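PDB 4K3Y: neuraminidase from Influenza A virus, which serves as the neuraminidase-like N11 surface glycoprotein of a bat influenza A virus, its beta-propeller heads assembling as a tetramer. Local coordinates for the glycan on B:Asn313 and the interface of chains A and C. Numbering follows the deposited sequence. Chains: chain A/B/C, neuraminidase.

Contact 1: the glycan on B:Asn313. Residues chain A 74-76; chain B 26, 30-31, 313, 367-369. With NAG (2-acetamido-2-deoxy-beta-D-glucopyranose), chain D; NAG (2-acetamido-2-deoxy-beta-D-glucopyranose), chain E; BMA (beta-D-mannopyranose), chain F; MAN (alpha-D-mannopyranose), chain G; FUC (alpha-L-fucopyranose), chain H.
The first NAG (chain D) is joined from its C1 to the amide nitrogen ND2 of B:Asn313 by a 1.4 Å N-glycosidic bond, and it lies largely buried between chains B and A. A:Glu75 is the side chain to follow. Its CB lies 3.8 Å from the sugar hydroxyl O3, the acetamide methyl C8 slightly farther; CG and CD both pass the backbone O of B:Asn367. The chain runs on extended, chi2 178°, nearly perpendicular to B:Asn367. At the tip OE1 takes the N-H of the acetamide, N2 to OE1 2.9 Å, approached almost along the C-O axis. A:Gln76, also extended, gives its amide NE2 to the sugar hydroxyl O3 at 3.0 Å, so chain A grips two polar groups of one sugar. From chain B, CA of B:Gly369 touches methyl C8 at 3.6 Å. B:Arg26 ties the chains together behind: NH2 meets a lone pair of the A:Glu75 carbonyl O at 3.1 Å, with CG2 of B:Thr31 over one guanidinium face. BMA and MAN, beyond the second NAG, and the core FUC on O6 of the first are poorly ordered. B:Asn313 sits in the turn between strands 306-311 and 315-322, beside chain B's C-terminus, and chain A contributes the loop just before strand 78-83.

Contact 2: the interface of chains A and C. Residues chain A 324, 326, 329, 333, 357-358; chain C 129-131.
C:Ile129 and C:Ile130 open strand 129-134 of chain C with extended backbones, C:Ile130 at psi 123°, and C:Thr131 then turns to psi -13°; chain A meets this start with loop residues and the end of strand 349-359. C:Ile129 loses 76 Å² of surface to chain A, the largest share in the patch. Its CG1, anti to the carbonyl carbon, and CD1, anti to CA, put CD1 toward the rim of one A:Tyr326 ring face, 3.6 Å from that residue's carbonyl O, the side chains running antiparallel. CG1 touches CE2 of A:Tyr326 at 3.7 Å, though that tyrosine is poorly ordered, and CD1 is backed by CB of A:Pro324 at 4.0 Å. C:Thr131 brings its methyl CG2 over one face of the A:Arg329 guanidinium, toward the rim, 3.5 Å from CZ; the arginine chain, bent at chi3 (60°), lies nearly perpendicular to it. A:Glu333 bends at chi2 and puts OE1 3.1 Å from the backbone O of C:Ile130, an unfavourable approach of two acceptors as modelled, which a protonated carboxyl might relieve; protonation is not seen. Beyond it, CG2 of C:Ile130 rests 3.8 Å from the A:Gly358 carbonyl O. The patch joins neighbouring subunits mainly by apolar contact and likely helps hold the tetramer together.

Contact 3: the interface of chains A and C. Residues chain A 22, 359, 361-364, 368; chain C 121, 123, 130, 132-133, 135.
Three rings set the pattern. The C:Phe121 ring carries the methyl CE of A:Met363 on one face, 3.6 Å from the ring centroid, a CH-pi contact, while CZ2 of the A:Trp368 indole meets it at the edge, 3.7 Å from CZ and in plane with both rings. The C:His135 imidazole has the carbonyl O of A:Ser362 over one face, toward the rim, and the sulfur SD of A:Met363 in plane at its edge, near CE1. That O is 3.2 Å from NE2 but lies above the ring, badly placed for an N-H in the ring plane. NE2 instead hydrogen bonds OG1 of C:Thr133 at 3.1 Å, which should fix the ring's rotation. The same OG1 pairs across the interface with OG1 of A:Thr359, also at 3.1 Å, so one threonine hydroxyl links the two. A:Met363 serves both rings because it bends at chi2 (-74°) and chi3 (-66°), folding SD and CE onto different neighbours. A:Val22 comes tip to tip with C:Thr133, CG2 to CG2 at 3.6 Å, and turns CG1 toward OG of C:Ser123, 3.5 Å away. Chain A offers strand 20-23, the end of strand 349-359 and the C-terminal tail; chain C answers with strands 121-126 and 129-134 and C:His135 in the loop just after.

Contact 1: the glycan on B:Asn313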
loop_
_atom_site.group_PDB
_atom_site.type_symbol
_atom_site.label_atom_id
_atom_site.label_comp_id
_atom_site.label_asym_id
_atom_site.label_seq_id
_atom_site.Cartn_x
_atom_site.Cartn_y
_atom_site.Cartn_z
ATOM N N SER A 74 -22.195 1.400 24.467
ATOM C CA SER A 74 -23.106 2.027 23.516
ATOM C C SER A 74 -23.316 1.171 22.273
ATOM O O SER A 74 -22.417 0.461 21.830
ATOM C CB SER A 74 -22.570 3.393 23.099
ATOM O OG SER A 74 -22.831 3.637 21.726
ATOM N N GLU A 75 -24.509 1.268 21.697
ATOM C CA GLU A 75 -24.877 0.545 20.473
ATOM C C GLU A 75 -23.982 0.918 19.299
ATOM O O GLU A 75 -24.018 0.271 18.248
ATOM C CB GLU A 75 -26.330 0.869 20.080
ATOM C CG GLU A 75 -27.353 -0.247 20.299
ATOM C CD GLU A 75 -28.781 0.178 19.921
ATOM O OE1 GLU A 75 -28.935 1.035 19.017
ATOM O OE2 GLU A 75 -29.746 -0.346 20.531
ATOM N N GLN A 76 -23.195 1.978 19.457
ATOM C CA GLN A 76 -22.488 2.514 18.309
ATOM C C GLN A 76 -20.957 2.477 18.416
ATOM O O GLN A 76 -20.251 3.063 17.591
ATOM C CB GLN A 76 -23.050 3.902 17.894
ATOM C CG GLN A 76 -22.976 5.032 18.916
ATOM C CD GLN A 76 -23.758 6.287 18.464
ATOM O OE1 GLN A 76 -23.178 7.351 18.211
ATOM N NE2 GLN A 76 -25.073 6.155 18.363
ATOM N N ARG B 26 -19.519 -2.210 9.187
ATOM C CA ARG B 26 -20.473 -1.150 9.485
ATOM C C ARG B 26 -19.851 0.213 9.273
ATOM O O ARG B 26 -19.166 0.742 10.154
ATOM C CB ARG B 26 -21.002 -1.266 10.911
ATOM C CG ARG B 26 -21.999 -0.190 11.251
ATOM C CD ARG B 26 -22.754 -0.513 12.510
ATOM N NE ARG B 26 -22.046 -0.099 13.710
ATOM C CZ ARG B 26 -22.556 -0.199 14.936
ATOM N NH1 ARG B 26 -23.772 -0.701 15.097
ATOM N NH2 ARG B 26 -21.859 0.198 16.002
ATOM N N THR B 30 -23.270 4.949 9.399
ATOM C CA THR B 30 -24.387 4.273 10.030
ATOM C C THR B 30 -24.607 4.827 11.433
ATOM O O THR B 30 -25.718 4.775 11.975
ATOM C CB THR B 30 -24.093 2.779 10.186
ATOM O OG1 THR B 30 -23.787 2.216 8.911
ATOM C CG2 THR B 30 -25.284 2.049 10.818
ATOM N N THR B 31 -23.544 5.343 12.038
ATOM C CA THR B 31 -23.615 5.713 13.450
ATOM C C THR B 31 -23.247 7.176 13.655
ATOM O O THR B 31 -23.109 7.654 14.784
ATOM C CB THR B 31 -22.776 4.755 14.345
ATOM O OG1 THR B 31 -21.385 4.804 13.969
ATOM C CG2 THR B 31 -23.320 3.309 14.227
ATOM N N ASN B 313 -32.821 2.940 13.086
ATOM C CA ASN B 313 -32.405 4.320 13.057
ATOM C C ASN B 313 -32.269 4.860 11.643
ATOM O O ASN B 313 -32.686 5.977 11.347
ATOM C CB ASN B 313 -31.057 4.470 13.780
ATOM C CG ASN B 313 -31.173 4.345 15.298
ATOM O OD1 ASN B 313 -32.157 3.810 15.829
ATOM N ND2 ASN B 313 -30.147 4.844 16.001
ATOM N N ASN B 367 -30.744 -3.797 17.916
ATOM C CA ASN B 367 -30.590 -2.849 16.822
ATOM C C ASN B 367 -29.140 -2.643 16.425
ATOM O O ASN B 367 -28.282 -2.396 17.271
ATOM C CB ASN B 367 -31.221 -1.498 17.141
ATOM C CG ASN B 367 -31.311 -0.618 15.911
ATOM O OD1 ASN B 367 -31.987 -0.974 14.940
ATOM N ND2 ASN B 367 -30.612 0.516 15.928
ATOM N N TRP B 368 -28.875 -2.718 15.128
ATOM C CA TRP B 368 -27.511 -2.603 14.634
ATOM C C TRP B 368 -27.260 -1.258 13.964
ATOM O O TRP B 368 -26.147 -0.982 13.507
ATOM C CB TRP B 368 -27.209 -3.727 13.644
ATOM C CG TRP B 368 -27.187 -5.064 14.271
ATOM C CD1 TRP B 368 -28.050 -6.102 14.042
ATOM C CD2 TRP B 368 -26.259 -5.521 15.251
ATOM N NE1 TRP B 368 -27.703 -7.186 14.817
ATOM C CE2 TRP B 368 -26.606 -6.854 15.569
ATOM C CE3 TRP B 368 -25.160 -4.936 15.891
ATOM C CZ2 TRP B 368 -25.891 -7.609 16.503
ATOM C CZ3 TRP B 368 -24.453 -5.689 16.814
ATOM C CH2 TRP B 368 -24.825 -7.009 17.116
ATOM N N GLY B 369 -28.290 -0.424 13.897
ATOM C CA GLY B 369 -28.171 0.833 13.187
ATOM C C GLY B 369 -29.492 1.367 12.679
ATOM O O GLY B 369 -30.543 1.128 13.282
ATOM O OXT GLY B 369 -29.524 2.066 11.662
HETATM C C1 NAG D . -30.246 4.640 17.426
HETATM C C2 NAG D . -28.777 4.509 17.825
HETATM C C3 NAG D . -28.619 4.483 19.337
HETATM C C4 NAG D . -29.414 5.600 20.003
HETATM C C5 NAG D . -30.837 5.632 19.468
HETATM C C6 NAG D . -31.651 6.785 20.039
HETATM C C7 NAG D . -27.254 3.224 16.374
HETATM C C8 NAG D . -26.639 1.864 16.231
HETATM N N2 NAG D . -28.219 3.282 17.295
HETATM O O3 NAG D . -27.255 4.574 19.681
HETATM O O4 NAG D . -29.449 5.345 21.383
HETATM O O5 NAG D . -30.781 5.775 18.068
HETATM O O6 NAG D . -31.479 7.920 19.219
HETATM O O7 NAG D . -26.884 4.176 15.671
HETATM C C1 NAG E . -28.774 6.393 22.090
HETATM C C2 NAG E . -29.419 6.446 23.471
HETATM C C3 NAG E . -28.695 7.440 24.386
HETATM C C4 NAG E . -27.163 7.417 24.249
HETATM C C5 NAG E . -26.682 7.240 22.802
HETATM C C6 NAG E . -25.169 6.993 22.701
HETATM C C7 NAG E . -31.804 5.792 23.484
HETATM C C8 NAG E . -33.179 6.319 23.796
HETATM N N2 NAG E . -30.848 6.725 23.332
HETATM O O3 NAG E . -29.036 7.138 25.720
HETATM O O4 NAG E . -26.628 8.628 24.757
HETATM O O5 NAG E . -27.378 6.184 22.167
HETATM O O6 NAG E . -24.825 5.647 22.973
HETATM O O7 NAG E . -31.622 4.568 23.385
HETATM C C1 BMA F . -26.155 8.499 26.118
HETATM C C2 BMA F . -24.968 9.439 26.320
HETATM C C3 BMA F . -24.416 9.300 27.733
HETATM C C4 BMA F . -25.531 9.393 28.774
HETATM C C5 BMA F . -26.709 8.489 28.409
HETATM C C6 BMA F . -27.856 8.667 29.408
HETATM O O2 BMA F . -25.362 10.779 26.109
HETATM O O3 BMA F . -23.437 10.301 27.934
HETATM O O4 BMA F . -25.032 9.008 30.036
HETATM O O5 BMA F . -27.142 8.775 27.095
HETATM O O6 BMA F . -29.114 8.469 28.797
HETATM C C1 MAN G . -22.122 9.747 27.723
HETATM C C2 MAN G . -21.140 10.451 28.651
HETATM C C3 MAN G . -21.096 11.933 28.286
HETATM C C4 MAN G . -20.747 12.090 26.806
HETATM C C5 MAN G . -21.685 11.237 25.952
HETATM C C6 MAN G . -21.322 11.301 24.470
HETATM O O2 MAN G . -19.862 9.863 28.527
HETATM O O3 MAN G . -20.166 12.609 29.104
HETATM O O4 MAN G . -20.864 13.442 26.416
HETATM O O5 MAN G . -21.654 9.891 26.396
HETATM O O6 MAN G . -22.432 10.911 23.691
HETATM C C1 FUC H . -31.379 9.091 20.045
HETATM C C2 FUC H . -30.262 10.009 19.554
HETATM C C3 FUC H . -30.551 10.441 18.120
HETATM C C4 FUC H . -31.963 11.033 18.016
HETATM C C5 FUC H . -32.991 10.103 18.677
HETATM C C6 FUC H . -34.397 10.700 18.684
HETATM O O2 FUC H . -29.013 9.354 19.598
HETATM O O3 FUC H . -29.573 11.367 17.700
HETATM O O4 FUC H . -32.015 12.319 18.605
HETATM O O5 FUC H . -32.596 9.808 20.005
#

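Contact 2: the interface of chains A and C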
loop_
_atom_site.group_PDB
_atom_site.type_symbol
_atom_site.label_atom_id
_atom_site.label_comp_id
_atom_site.label_asym_id
_atom_site.label_seq_id
_atom_site.Cartn_x
_atom_site.Cartn_y
_atom_site.Cartn_z
ATOM N N PRO A 324 5.468 -10.762 19.972
ATOM C CA PRO A 324 5.762 -10.737 18.531
ATOM C C PRO A 324 6.116 -12.173 18.120
ATOM O O PRO A 324 6.631 -12.949 18.926
ATOM C CB PRO A 324 6.974 -9.809 18.433
ATOM C CG PRO A 324 7.018 -9.086 19.760
ATOM C CD PRO A 324 6.510 -10.077 20.753
ATOM N N TYR A 326 6.587 -13.326 14.507
ATOM C CA TYR A 326 7.086 -13.537 13.150
ATOM C C TYR A 326 8.599 -13.789 13.209
ATOM O O TYR A 326 9.421 -12.873 13.114
ATOM C CB TYR A 326 6.682 -12.386 12.224
ATOM C CG TYR A 326 6.691 -10.993 12.832
ATOM C CD1 TYR A 326 5.735 -10.594 13.772
ATOM C CD2 TYR A 326 7.653 -10.067 12.452
ATOM C CE1 TYR A 326 5.757 -9.318 14.321
ATOM C CE2 TYR A 326 7.678 -8.792 12.990
ATOM C CZ TYR A 326 6.733 -8.424 13.919
ATOM O OH TYR A 326 6.779 -7.156 14.440
ATOM N N ARG A 329 13.251 -17.815 15.389
ATOM C CA ARG A 329 14.416 -17.522 16.230
ATOM C C ARG A 329 14.610 -18.461 17.423
ATOM O O ARG A 329 13.756 -19.312 17.720
ATOM C CB ARG A 329 14.356 -16.072 16.717
ATOM C CG ARG A 329 14.008 -15.074 15.619
ATOM C CD ARG A 329 13.844 -13.653 16.171
ATOM N NE ARG A 329 15.073 -13.181 16.812
ATOM C CZ ARG A 329 16.179 -12.829 16.151
ATOM N NH1 ARG A 329 16.220 -12.892 14.816
ATOM N NH2 ARG A 329 17.251 -12.415 16.822
ATOM N N GLU A 333 10.419 -13.559 22.152
ATOM C CA GLU A 333 10.415 -12.200 22.676
ATOM C C GLU A 333 9.101 -11.869 23.408
ATOM O O GLU A 333 8.029 -12.380 23.055
ATOM C CB GLU A 333 10.636 -11.230 21.519
ATOM C CG GLU A 333 10.626 -9.769 21.901
ATOM C CD GLU A 333 11.947 -9.316 22.488
ATOM O OE1 GLU A 333 12.988 -10.005 22.270
ATOM O OE2 GLU A 333 11.936 -8.256 23.157
ATOM N N CYS A 357 9.360 -3.565 25.015
ATOM C CA CYS A 357 9.777 -4.926 24.705
ATOM C C CYS A 357 11.014 -5.291 25.508
ATOM O O CYS A 357 11.829 -4.422 25.870
ATOM C CB CYS A 357 10.001 -5.097 23.202
ATOM S SG CYS A 357 8.452 -5.119 22.234
ATOM N N GLY A 358 11.132 -6.582 25.799
ATOM C CA GLY A 358 12.174 -7.077 26.673
ATOM C C GLY A 358 13.558 -7.056 26.041
ATOM O O GLY A 358 13.708 -7.052 24.824
ATOM N N ILE C 129 11.224 -6.370 15.343
ATOM C CA ILE C 129 11.383 -7.010 16.642
ATOM C C ILE C 129 12.691 -6.600 17.339
ATOM O O ILE C 129 13.776 -6.647 16.739
ATOM C CB ILE C 129 11.362 -8.539 16.505
ATOM C CG1 ILE C 129 10.095 -8.994 15.781
ATOM C CG2 ILE C 129 11.502 -9.220 17.884
ATOM C CD1 ILE C 129 9.926 -10.519 15.759
ATOM N N ILE C 130 12.595 -6.208 18.606
ATOM C CA ILE C 130 13.798 -5.938 19.380
ATOM C C ILE C 130 14.625 -7.206 19.562
ATOM O O ILE C 130 14.129 -8.215 20.078
ATOM C CB ILE C 130 13.485 -5.336 20.737
ATOM C CG1 ILE C 130 12.973 -3.914 20.534
ATOM C CG2 ILE C 130 14.749 -5.320 21.613
ATOM C CD1 ILE C 130 14.051 -2.910 20.170
ATOM N N THR C 131 15.886 -7.140 19.129
ATOM C CA THR C 131 16.773 -8.301 19.145
ATOM C C THR C 131 18.016 -8.146 20.024
ATOM O O THR C 131 18.690 -9.140 20.301
ATOM C CB THR C 131 17.204 -8.715 17.717
ATOM O OG1 THR C 131 17.565 -7.547 16.962
ATOM C CG2 THR C 131 16.076 -9.442 17.017
#

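Contact 3: the interface of chains A and C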
loop_
_atom_site.group_PDB
_atom_site.type_symbol
_atom_site.label_atom_id
_atom_site.label_comp_id
_atom_site.label_asym_id
_atom_site.label_seq_id
_atom_site.Cartn_x
_atom_site.Cartn_y
_atom_site.Cartn_z
ATOM N N VAL A 22 12.528 -1.873 26.807
ATOM C CA VAL A 22 12.880 -0.908 25.799
ATOM C C VAL A 22 11.619 -0.491 25.032
ATOM O O VAL A 22 10.853 -1.333 24.560
ATOM C CB VAL A 22 13.974 -1.509 24.856
ATOM C CG1 VAL A 22 14.092 -0.734 23.544
ATOM C CG2 VAL A 22 15.305 -1.526 25.561
ATOM N N THR A 359 14.579 -7.028 26.886
ATOM C CA THR A 359 15.937 -7.192 26.427
ATOM C C THR A 359 16.732 -7.895 27.516
ATOM O O THR A 359 16.395 -7.788 28.716
ATOM C CB THR A 359 16.583 -5.837 26.000
ATOM O OG1 THR A 359 17.924 -6.060 25.527
ATOM C CG2 THR A 359 16.582 -4.828 27.154
ATOM N N GLY A 361 19.934 -7.398 27.842
ATOM C CA GLY A 361 20.809 -6.340 28.308
ATOM C C GLY A 361 20.247 -5.659 29.544
ATOM O O GLY A 361 19.054 -5.338 29.609
ATOM N N SER A 362 21.103 -5.437 30.533
ATOM C CA SER A 362 20.703 -4.660 31.695
ATOM C C SER A 362 20.635 -3.177 31.317
ATOM O O SER A 362 21.571 -2.625 30.728
ATOM C CB SER A 362 21.657 -4.903 32.859
ATOM O OG SER A 362 21.529 -6.237 33.321
ATOM N N MET A 363 19.512 -2.549 31.656
ATOM C CA MET A 363 19.190 -1.202 31.189
ATOM C C MET A 363 19.492 -0.127 32.225
ATOM O O MET A 363 19.481 -0.379 33.435
ATOM C CB MET A 363 17.700 -1.120 30.810
ATOM C CG MET A 363 17.346 -1.752 29.479
ATOM S SD MET A 363 17.876 -0.782 28.061
ATOM C CE MET A 363 16.869 0.689 28.207
ATOM N N PRO A 364 19.755 1.094 31.750
ATOM C CA PRO A 364 19.910 2.227 32.668
ATOM C C PRO A 364 18.560 2.662 33.231
ATOM O O PRO A 364 17.539 2.042 32.921
ATOM C CB PRO A 364 20.498 3.323 31.775
ATOM C CG PRO A 364 20.095 2.952 30.397
ATOM C CD PRO A 364 20.003 1.461 30.345
ATOM N N TRP A 368 10.402 7.690 30.874
ATOM C CA TRP A 368 9.897 7.836 29.514
ATOM C C TRP A 368 8.725 8.816 29.385
ATOM O O TRP A 368 8.271 9.113 28.274
ATOM C CB TRP A 368 9.548 6.460 28.931
ATOM C CG TRP A 368 10.770 5.609 28.766
ATOM C CD1 TRP A 368 11.227 4.654 29.624
ATOM C CD2 TRP A 368 11.709 5.671 27.697
ATOM N NE1 TRP A 368 12.384 4.102 29.146
ATOM C CE2 TRP A 368 12.705 4.706 27.960
ATOM C CE3 TRP A 368 11.804 6.442 26.536
ATOM C CZ2 TRP A 368 13.789 4.495 27.109
ATOM C CZ3 TRP A 368 12.883 6.232 25.688
ATOM C CH2 TRP A 368 13.865 5.269 25.985
ATOM N N PHE C 121 21.346 4.766 24.975
ATOM C CA PHE C 121 21.702 3.370 24.696
ATOM C C PHE C 121 21.274 3.105 23.252
ATOM O O PHE C 121 20.537 3.912 22.663
ATOM C CB PHE C 121 20.969 2.413 25.649
ATOM C CG PHE C 121 19.475 2.555 25.602
ATOM C CD1 PHE C 121 18.826 3.458 26.430
ATOM C CD2 PHE C 121 18.724 1.810 24.706
ATOM C CE1 PHE C 121 17.454 3.606 26.366
ATOM C CE2 PHE C 121 17.367 1.955 24.643
ATOM C CZ PHE C 121 16.727 2.853 25.473
ATOM N N SER C 123 19.243 0.384 20.587
ATOM C CA SER C 123 18.445 -0.821 20.392
ATOM C C SER C 123 18.676 -1.359 18.995
ATOM O O SER C 123 18.805 -0.591 18.021
ATOM C CB SER C 123 16.944 -0.540 20.563
ATOM O OG SER C 123 16.742 0.433 21.557
ATOM N N ILE C 130 12.595 -6.208 18.606
ATOM C CA ILE C 130 13.798 -5.938 19.380
ATOM C C ILE C 130 14.625 -7.206 19.562
ATOM O O ILE C 130 14.129 -8.215 20.078
ATOM C CB ILE C 130 13.485 -5.336 20.737
ATOM C CG1 ILE C 130 12.973 -3.914 20.534
ATOM C CG2 ILE C 130 14.749 -5.320 21.613
ATOM C CD1 ILE C 130 14.051 -2.910 20.170
ATOM N N ASP C 132 18.307 -6.920 20.465
ATOM C CA ASP C 132 19.490 -6.653 21.273
ATOM C C ASP C 132 19.550 -5.188 21.724
ATOM O O ASP C 132 18.969 -4.306 21.073
ATOM C CB ASP C 132 20.742 -6.978 20.446
ATOM C CG ASP C 132 21.805 -7.697 21.251
ATOM O OD1 ASP C 132 22.021 -7.294 22.421
ATOM O OD2 ASP C 132 22.424 -8.655 20.716
ATOM N N THR C 133 20.243 -4.922 22.831
ATOM C CA THR C 133 20.612 -3.542 23.154
ATOM C C THR C 133 22.129 -3.396 23.281
ATOM O O THR C 133 22.845 -4.389 23.411
ATOM C CB THR C 133 19.920 -2.989 24.432
ATOM O OG1 THR C 133 20.173 -3.863 25.539
ATOM C CG2 THR C 133 18.422 -2.848 24.212
ATOM N N HIS C 135 25.122 -0.747 25.286
ATOM C CA HIS C 135 25.227 0.303 26.308
ATOM C C HIS C 135 26.605 0.958 26.407
ATOM O O HIS C 135 27.633 0.307 26.194
ATOM C CB HIS C 135 24.791 -0.219 27.681
ATOM C CG HIS C 135 23.415 -0.803 27.690
ATOM N ND1 HIS C 135 22.283 -0.041 27.845
ATOM C CD2 HIS C 135 22.996 -2.091 27.550
ATOM C CE1 HIS C 135 21.214 -0.831 27.802
ATOM N NE2 HIS C 135 21.624 -2.069 27.624
#

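Contact 2 and contact 3 are neighbouring patches of the A-C interface, their C-alpha centres about 12 Å apart; C:Ile130 belongs to both, and strand 129-134 of chain C and strand 349-359 of chain A run through the two. Contact 1, where chain A meets chain B, has its C-alpha centre about 39 Å from that of contact 2 and about 46 Å from that of contact 3. There the C-terminal segment comes from B, whereas in contact 3 it comes from A, so each subunit appears to turn its C-terminal side to the next. The glycan would thus recur at each such junction around the ring of four.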